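Local coordinates for nitrite transporter NirC (Salmonella enterica subsp. enterica serovar Typhimurium, PDB 4FC4), which forms a pentameric channel of the formate/nitrite transporter family that carries nitrite into and out of the cell across the cytoplasmic membrane, at residues 79-84 / 196-201; 25-30 / 105-110. One frame throughout, in Å; residues are numbered along the deposited sequence.

Interaction 1: 79-84 / 196-201; sequences LFTGHT and EHSVAN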
ATOM      1  N   LEU B  79     -12.445  23.303  -6.662  1.00 43.52           N
ATOM      2  CA  LEU B  79     -13.325  22.282  -7.202  1.00 42.25           C
ATOM      3  C   LEU B  79     -14.730  22.633  -6.792  1.00 43.59           C
ATOM      4  O   LEU B  79     -15.027  22.797  -5.617  1.00 42.64           O
ATOM      5  CB  LEU B  79     -12.945  20.885  -6.635  1.00 39.74           C
ATOM      6  CG  LEU B  79     -13.664  19.659  -7.250  1.00 37.90           C
ATOM      7  CD1 LEU B  79     -13.533  19.655  -8.778  1.00 31.02           C
ATOM      8  CD2 LEU B  79     -13.209  18.297  -6.628  1.00 33.03           C
ATOM      9  N   PHE B  80     -15.615  22.756  -7.772  1.00 48.90           N
ATOM     10  CA  PHE B  80     -16.951  23.215  -7.482  1.00 46.07           C
ATOM     11  C   PHE B  80     -17.621  22.287  -6.460  1.00 46.86           C
ATOM     12  O   PHE B  80     -18.317  22.781  -5.561  1.00 46.79           O
ATOM     13  CB  PHE B  80     -17.792  23.356  -8.764  1.00 47.76           C
ATOM     14  CG  PHE B  80     -19.273  23.199  -8.527  1.00 47.09           C
ATOM     15  CD1 PHE B  80     -19.859  21.919  -8.527  1.00 44.47           C
ATOM     16  CD2 PHE B  80     -20.077  24.321  -8.255  1.00 44.66           C
ATOM     17  CE1 PHE B  80     -21.224  21.773  -8.279  1.00 47.41           C
ATOM     18  CE2 PHE B  80     -21.439  24.171  -7.993  1.00 44.12           C
ATOM     19  CZ  PHE B  80     -22.016  22.904  -8.012  1.00 45.19           C
ATOM     20  N   THR B  81     -17.410  20.966  -6.574  1.00 43.01           N
ATOM     21  CA  THR B  81     -18.177  20.031  -5.733  1.00 43.07           C
ATOM     22  C   THR B  81     -17.786  20.168  -4.278  1.00 43.01           C
ATOM     23  O   THR B  81     -18.596  19.965  -3.399  1.00 47.46           O
ATOM     24  CB  THR B  81     -18.077  18.562  -6.212  1.00 42.64           C
ATOM     25  OG1 THR B  81     -16.698  18.220  -6.356  1.00 40.69           O
ATOM     26  CG2 THR B  81     -18.793  18.404  -7.585  1.00 41.39           C
ATOM     27  N   GLY B  82     -16.542  20.566  -4.023  1.00 44.91           N
ATOM     28  CA  GLY B  82     -16.051  20.776  -2.648  1.00 43.49           C
ATOM     29  C   GLY B  82     -16.541  22.134  -2.154  1.00 47.64           C
ATOM     30  O   GLY B  82     -16.885  22.285  -0.977  1.00 49.60           O
ATOM     31  N   HIS B  83     -16.584  23.112  -3.061  1.00 43.04           N
ATOM     32  CA  HIS B  83     -17.155  24.402  -2.747  1.00 46.26           C
ATOM     33  C   HIS B  83     -18.559  24.295  -2.196  1.00 47.19           C
ATOM     34  O   HIS B  83     -18.938  25.084  -1.285  1.00 46.47           O
ATOM     35  CB  HIS B  83     -17.059  25.369  -3.943  1.00 45.19           C
ATOM     36  CG  HIS B  83     -15.675  25.938  -4.168  1.00 44.70           C
ATOM     37  ND1 HIS B  83     -15.463  27.042  -4.894  1.00 47.16           N
ATOM     38  CD2 HIS B  83     -14.408  25.501  -3.731  1.00 49.98           C
ATOM     39  CE1 HIS B  83     -14.141  27.349  -4.918  1.00 49.03           C
ATOM     40  NE2 HIS B  83     -13.484  26.403  -4.203  1.00 52.08           N
ATOM     41  N   THR B  84     -19.350  23.320  -2.688  1.00 47.33           N
ATOM     42  CA  THR B  84     -20.735  23.205  -2.173  1.00 48.19           C
ATOM     43  C   THR B  84     -20.767  23.033  -0.639  1.00 48.91           C
ATOM     44  O   THR B  84     -21.620  23.694   0.046  1.00 45.85           O
ATOM     45  CB  THR B  84     -21.585  22.092  -2.821  1.00 46.43           C
ATOM     46  OG1 THR B  84     -21.045  20.833  -2.473  1.00 46.14           O
ATOM     47  CG2 THR B  84     -21.689  22.234  -4.315  1.00 46.22           C
ATOM     48  N   GLU B 196     -22.336   9.662  -9.977  1.00 41.24           N
ATOM     49  CA  GLU B 196     -22.082  10.680 -11.036  1.00 44.73           C
ATOM     50  C   GLU B 196     -21.355  11.905 -10.471  1.00 45.67           C
ATOM     51  O   GLU B 196     -21.861  12.554  -9.531  1.00 47.45           O
ATOM     52  CB  GLU B 196     -23.434  11.167 -11.651  1.00 47.80           C
ATOM     53  CG  GLU B 196     -24.193  10.188 -12.560  1.00 48.59           C
ATOM     54  CD  GLU B 196     -23.488   9.868 -13.875  1.00 49.77           C
ATOM     55  OE1 GLU B 196     -23.459  10.670 -14.853  1.00 46.00           O
ATOM     56  OE2 GLU B 196     -22.922   8.777 -13.912  1.00 50.35           O
ATOM     57  N   HIS B 197     -20.196  12.246 -11.035  1.00 43.91           N
ATOM     58  CA  HIS B 197     -19.456  13.443 -10.598  1.00 41.28           C
ATOM     59  C   HIS B 197     -19.574  14.487 -11.671  1.00 40.71           C
ATOM     60  O   HIS B 197     -19.207  14.232 -12.802  1.00 42.36           O
ATOM     61  CB  HIS B 197     -17.969  13.097 -10.270  1.00 41.22           C
ATOM     62  CG  HIS B 197     -17.221  14.231  -9.604  1.00 36.42           C
ATOM     63  ND1 HIS B 197     -16.228  14.878 -10.206  1.00 36.50           N
ATOM     64  CD2 HIS B 197     -17.417  14.866  -8.349  1.00 37.17           C
ATOM     65  CE1 HIS B 197     -15.788  15.902  -9.393  1.00 37.15           C
ATOM     66  NE2 HIS B 197     -16.507  15.864  -8.246  1.00 36.14           N
ATOM     67  N   SER B 198     -20.191  15.625 -11.359  1.00 45.84           N
ATOM     68  CA  SER B 198     -20.476  16.707 -12.363  1.00 44.74           C
ATOM     69  C   SER B 198     -19.203  17.177 -13.132  1.00 44.33           C
ATOM     70  O   SER B 198     -19.143  17.097 -14.362  1.00 42.56           O
ATOM     71  CB  SER B 198     -21.182  17.896 -11.696  1.00 42.92           C
ATOM     72  OG  SER B 198     -20.303  18.554 -10.760  1.00 43.23           O
ATOM     73  N   VAL B 199     -18.185  17.623 -12.403  1.00 44.12           N
ATOM     74  CA  VAL B 199     -16.909  18.062 -13.022  1.00 46.33           C
ATOM     75  C   VAL B 199     -16.205  16.913 -13.767  1.00 44.18           C
ATOM     76  O   VAL B 199     -15.696  17.071 -14.881  1.00 47.13           O
ATOM     77  CB  VAL B 199     -15.985  18.740 -11.975  1.00 45.66           C
ATOM     78  CG1 VAL B 199     -14.664  19.161 -12.571  1.00 44.17           C
ATOM     79  CG2 VAL B 199     -16.675  19.958 -11.369  1.00 41.44           C
ATOM     80  N   ALA B 200     -16.161  15.740 -13.177  1.00 44.40           N
ATOM     81  CA  ALA B 200     -15.531  14.610 -13.898  1.00 43.54           C
ATOM     82  C   ALA B 200     -16.303  14.289 -15.204  1.00 44.10           C
ATOM     83  O   ALA B 200     -15.698  13.904 -16.195  1.00 43.20           O
ATOM     84  CB  ALA B 200     -15.426  13.369 -13.013  1.00 39.62           C
ATOM     85  N   ASN B 201     -17.626  14.461 -15.209  1.00 40.64           N
ATOM     86  CA  ASN B 201     -18.408  14.210 -16.414  1.00 42.43           C
ATOM     87  C   ASN B 201     -18.064  15.206 -17.518  1.00 42.69           C
ATOM     88  O   ASN B 201     -18.031  14.852 -18.687  1.00 43.95           O
ATOM     89  CB  ASN B 201     -19.926  14.214 -16.144  1.00 45.66           C
ATOM     90  CG  ASN B 201     -20.435  12.964 -15.401  1.00 44.17           C
ATOM     91  OD1 ASN B 201     -21.650  12.888 -15.079  1.00 53.78           O
ATOM     92  ND2 ASN B 201     -19.554  12.012 -15.095  1.00 39.10           N
TER
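T81 and H197 carry the one hydrogen bond of this buried contact, and the geometry makes theirs its tightest point. T81 OG1 stands 3.0 Å from H197 NE2 and meets the imidazole at its edge, near the ring plane; either atom could be the donor. The threonine reaches it from the crowded rotamer (chi1 52°), with OG1 between backbone N and carbonyl carbon. T81 CG2, beside the backbone N, lies 3.5 Å from both S198 OG and H197 NE2, so the methyl wedges between serine and imidazole. On H197, CG lies anti to the backbone N (chi1 -171°), which carries the ring across to T81 while its inner nitrogen serves its own helix. As N-cap, H197 ND1 accepts from A200 N at 3.1 Å, although the donor lies 34° out of the ring plane. Gripped at both nitrogens, the imidazole has its rotation fixed, and the capping bond probably disfavours a proton on ND1. The looser part is an apolar flank and not a solvent face, since all six touching residues are buried: the L79 and V199 side chains cross obliquely, with L79 CD1 4.0 Å from V199 CG1, and F80 CB is 4.4 Å from V199 CG2. The segments bury 218 Å², both sides summed. Helices 80-93 and 198-209 begin here, and their N-terminal ends might make the surroundings of H197 more positive. H197 sits at the break before helix 198-209 and faces the one before 80-93; a histidine at such a break is a hallmark of FNT channels. N112 OD1 receives F80 N and N233 OD1 receives S198 N, tying the two helix starts to helices 98-125 and 219-248; helix 150-172 meets H197 through C160, and helix 24-51 meets L79 and A200 through V38.

Interaction 2: 25-30 / 105-110; sequences LGFWVS and LPQTWL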
ATOM      1  N   LEU B  25      -8.363  36.607 -11.632  1.00 54.61           N
ATOM      2  CA  LEU B  25      -7.495  35.776 -12.471  1.00 56.19           C
ATOM      3  C   LEU B  25      -7.052  34.476 -11.785  1.00 52.06           C
ATOM      4  O   LEU B  25      -7.171  33.389 -12.356  1.00 55.19           O
ATOM      5  CB  LEU B  25      -6.259  36.572 -12.942  1.00 56.61           C
ATOM      6  CG  LEU B  25      -5.187  35.792 -13.748  1.00 58.98           C
ATOM      7  CD1 LEU B  25      -5.741  35.235 -15.063  1.00 55.67           C
ATOM      8  CD2 LEU B  25      -3.914  36.621 -13.958  1.00 56.09           C
ATOM      9  N   GLY B  26      -6.512  34.592 -10.579  1.00 51.14           N
ATOM     10  CA  GLY B  26      -6.079  33.392  -9.818  1.00 48.84           C
ATOM     11  C   GLY B  26      -7.260  32.494  -9.511  1.00 47.10           C
ATOM     12  O   GLY B  26      -7.121  31.314  -9.562  1.00 42.01           O
ATOM     13  N   PHE B  27      -8.444  33.072  -9.241  1.00 48.76           N
ATOM     14  CA  PHE B  27      -9.688  32.300  -9.157  1.00 47.53           C
ATOM     15  C   PHE B  27      -9.922  31.413 -10.385  1.00 47.17           C
ATOM     16  O   PHE B  27     -10.201  30.230 -10.243  1.00 46.55           O
ATOM     17  CB  PHE B  27     -10.948  33.173  -8.888  1.00 50.21           C
ATOM     18  CG  PHE B  27     -12.128  32.337  -8.497  1.00 51.11           C
ATOM     19  CD1 PHE B  27     -12.286  31.913  -7.173  1.00 49.01           C
ATOM     20  CD2 PHE B  27     -13.026  31.864  -9.469  1.00 48.67           C
ATOM     21  CE1 PHE B  27     -13.358  31.102  -6.819  1.00 47.61           C
ATOM     22  CE2 PHE B  27     -14.063  31.024  -9.112  1.00 45.79           C
ATOM     23  CZ  PHE B  27     -14.243  30.658  -7.787  1.00 45.48           C
ATOM     24  N   TRP B  28      -9.792  31.984 -11.582  1.00 48.05           N
ATOM     25  CA  TRP B  28     -10.038  31.218 -12.792  1.00 48.71           C
ATOM     26  C   TRP B  28      -8.955  30.245 -13.065  1.00 46.82           C
ATOM     27  O   TRP B  28      -9.262  29.101 -13.471  1.00 45.13           O
ATOM     28  CB  TRP B  28     -10.294  32.103 -14.007  1.00 52.46           C
ATOM     29  CG  TRP B  28     -11.628  32.774 -13.889  1.00 59.79           C
ATOM     30  CD1 TRP B  28     -11.908  33.988 -13.291  1.00 64.12           C
ATOM     31  CD2 TRP B  28     -12.940  32.251 -14.324  1.00 66.13           C
ATOM     32  NE1 TRP B  28     -13.250  34.274 -13.343  1.00 68.47           N
ATOM     33  CE2 TRP B  28     -13.932  33.279 -13.948  1.00 68.42           C
ATOM     34  CE3 TRP B  28     -13.373  31.101 -14.995  1.00 65.58           C
ATOM     35  CZ2 TRP B  28     -15.290  33.138 -14.232  1.00 65.32           C
ATOM     36  CZ3 TRP B  28     -14.748  30.979 -15.289  1.00 64.93           C
ATOM     37  CH2 TRP B  28     -15.678  31.970 -14.905  1.00 64.90           C
ATOM     38  N   VAL B  29      -7.695  30.638 -12.851  1.00 43.63           N
ATOM     39  CA  VAL B  29      -6.608  29.677 -13.111  1.00 46.69           C
ATOM     40  C   VAL B  29      -6.819  28.428 -12.216  1.00 43.79           C
ATOM     41  O   VAL B  29      -6.781  27.276 -12.642  1.00 44.40           O
ATOM     42  CB  VAL B  29      -5.200  30.295 -12.899  1.00 45.53           C
ATOM     43  CG1 VAL B  29      -4.122  29.220 -12.914  1.00 43.90           C
ATOM     44  CG2 VAL B  29      -4.887  31.281 -14.014  1.00 45.56           C
ATOM     45  N   SER B  30      -7.123  28.705 -10.973  1.00 45.39           N
ATOM     46  CA  SER B  30      -7.167  27.725  -9.942  1.00 45.44           C
ATOM     47  C   SER B  30      -8.440  26.818 -10.071  1.00 48.62           C
ATOM     48  O   SER B  30      -8.355  25.600  -9.838  1.00 44.49           O
ATOM     49  CB  SER B  30      -7.005  28.469  -8.606  1.00 44.24           C
ATOM     50  OG  SER B  30      -7.030  27.570  -7.544  1.00 52.82           O
ATOM     51  N   LEU B 105     -20.325  29.821  -6.436  1.00 55.45           N
ATOM     52  CA  LEU B 105     -20.500  28.446  -6.921  1.00 50.46           C
ATOM     53  C   LEU B 105     -20.556  28.366  -8.469  1.00 51.08           C
ATOM     54  O   LEU B 105     -19.862  27.530  -9.042  1.00 49.00           O
ATOM     55  CB  LEU B 105     -21.721  27.750  -6.279  1.00 47.70           C
ATOM     56  CG  LEU B 105     -21.556  27.227  -4.856  1.00 49.67           C
ATOM     57  CD1 LEU B 105     -22.898  26.745  -4.366  1.00 44.11           C
ATOM     58  CD2 LEU B 105     -20.492  26.088  -4.750  1.00 45.83           C
ATOM     59  N   PRO B 106     -21.382  29.218  -9.137  1.00 50.08           N
ATOM     60  CA  PRO B 106     -21.459  29.135 -10.614  1.00 51.21           C
ATOM     61  C   PRO B 106     -20.114  29.469 -11.316  1.00 53.56           C
ATOM     62  O   PRO B 106     -19.764  28.857 -12.348  1.00 54.60           O
ATOM     63  CB  PRO B 106     -22.558  30.184 -10.992  1.00 52.27           C
ATOM     64  CG  PRO B 106     -22.804  30.995  -9.745  1.00 51.63           C
ATOM     65  CD  PRO B 106     -22.437  30.091  -8.578  1.00 51.12           C
ATOM     66  N   GLN B 107     -19.390  30.458 -10.789  1.00 53.13           N
ATOM     67  CA  GLN B 107     -18.033  30.727 -11.251  1.00 53.74           C
ATOM     68  C   GLN B 107     -17.096  29.505 -11.127  1.00 48.38           C
ATOM     69  O   GLN B 107     -16.341  29.209 -12.079  1.00 43.91           O
ATOM     70  CB  GLN B 107     -17.388  31.815 -10.433  1.00 58.82           C
ATOM     71  CG  GLN B 107     -18.113  33.141 -10.362  1.00 65.40           C
ATOM     72  CD  GLN B 107     -17.147  34.231  -9.888  1.00 71.73           C
ATOM     73  OE1 GLN B 107     -17.485  35.396  -9.950  1.00 63.94           O
ATOM     74  NE2 GLN B 107     -15.914  33.833  -9.418  1.00 65.92           N
ATOM     75  N   THR B 108     -17.111  28.835  -9.973  1.00 45.93           N
ATOM     76  CA  THR B 108     -16.179  27.714  -9.765  1.00 43.64           C
ATOM     77  C   THR B 108     -16.538  26.663 -10.810  1.00 45.68           C
ATOM     78  O   THR B 108     -15.683  26.090 -11.476  1.00 50.82           O
ATOM     79  CB  THR B 108     -16.280  27.114  -8.355  1.00 43.49           C
ATOM     80  OG1 THR B 108     -16.329  28.156  -7.361  1.00 48.42           O
ATOM     81  CG2 THR B 108     -15.061  26.141  -8.066  1.00 41.53           C
ATOM     82  N   TRP B 109     -17.831  26.410 -10.934  1.00 47.24           N
ATOM     83  CA  TRP B 109     -18.372  25.515 -11.939  1.00 47.26           C
ATOM     84  C   TRP B 109     -17.846  25.846 -13.319  1.00 48.51           C
ATOM     85  O   TRP B 109     -17.358  24.951 -13.998  1.00 45.04           O
ATOM     86  CB  TRP B 109     -19.897  25.651 -11.931  1.00 50.04           C
ATOM     87  CG  TRP B 109     -20.607  24.541 -12.635  1.00 50.40           C
ATOM     88  CD1 TRP B 109     -21.105  23.365 -12.078  1.00 51.12           C
ATOM     89  CD2 TRP B 109     -20.908  24.445 -14.063  1.00 52.62           C
ATOM     90  NE1 TRP B 109     -21.698  22.589 -13.029  1.00 50.85           N
ATOM     91  CE2 TRP B 109     -21.612  23.163 -14.243  1.00 52.44           C
ATOM     92  CE3 TRP B 109     -20.729  25.290 -15.179  1.00 53.16           C
ATOM     93  CZ2 TRP B 109     -22.085  22.750 -15.492  1.00 54.37           C
ATOM     94  CZ3 TRP B 109     -21.213  24.858 -16.436  1.00 52.92           C
ATOM     95  CH2 TRP B 109     -21.899  23.641 -16.582  1.00 52.62           C
ATOM     96  N   LEU B 110     -17.978  27.119 -13.757  1.00 48.71           N
ATOM     97  CA  LEU B 110     -17.546  27.542 -15.093  1.00 48.61           C
ATOM     98  C   LEU B 110     -16.039  27.332 -15.294  1.00 50.29           C
ATOM     99  O   LEU B 110     -15.611  26.867 -16.389  1.00 47.89           O
ATOM    100  CB  LEU B 110     -17.943  28.994 -15.408  1.00 51.66           C
ATOM    101  CG  LEU B 110     -19.448  29.292 -15.688  1.00 57.90           C
ATOM    102  CD1 LEU B 110     -19.741  30.782 -15.799  1.00 59.57           C
ATOM    103  CD2 LEU B 110     -20.054  28.551 -16.901  1.00 54.85           C
TER
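W28, F27 and Q107 bury the most surface where helices 24-51 and 98-125 cross, giving up 72, 71 and 64 Å² in turn. Over these segments the axes come within 9.5 Å, inclined by 52°, and the F27 and W28 rings fill the separation. F27 takes the inner part. Its CG is anti to the backbone N (chi1 -167°), which sends the ring straight at the other helix, tip first. The tip atom F27 CZ ends 3.3 Å from T108 OG1, which lies at the ring edge near its plane, an approach consistent with a weak C-H···O attraction. Q107 crosses F27 at about a right angle, its chain extended beyond CG. This brings Q107 NE2 to 3.4 Å from F27 CE2, and CB of the same glutamine touches CE2 as well, at 3.7 Å. Amide and phenyl planes are 72° apart, so the two flat groups do not stack. W28 forms the outer part, at the surface of the chain. The far end of its six-membered ring does the touching: W28 CZ3 and CH2 are each 3.8 Å from L110 CB, which meets the indole at its edge, and the two side chains run side by side in one direction. Two predicted transmembrane helices thus pack at an angle at the rim of the subunit, where L25 and V29 meet Y247 and G244 of a second subunit; I16, L19 and S20 of helix 3-22 also pack on F27. The T108 hydroxyl is already engaged by H83 ND1 and I104 O within its own subunit. The chemistry is therefore mainly that of packed aromatic edges and tips, with at most weak polar contributions from T108 OG1 and Q107 NE2.

Overall arrangement
From the N terminus, residues 25-30 come first, followed by 79-84, 105-110 and 196-201, so the two contacts cross rather than nest. Interaction 2 closes a loop of 74 residues; interaction 1 opens inside that loop and closes one of 111. Their centres are 13 Å apart, interaction 1 lying near the middle of the chain and interaction 2 toward its periphery. Helices 80-93 and 98-125, successive in the chain, join them: beyond the H83-T108 hydrogen bond, F80 and H83 pack on L105. Helix 24-51 reaches the central contact both directly and by way of 98-125 and 80-93.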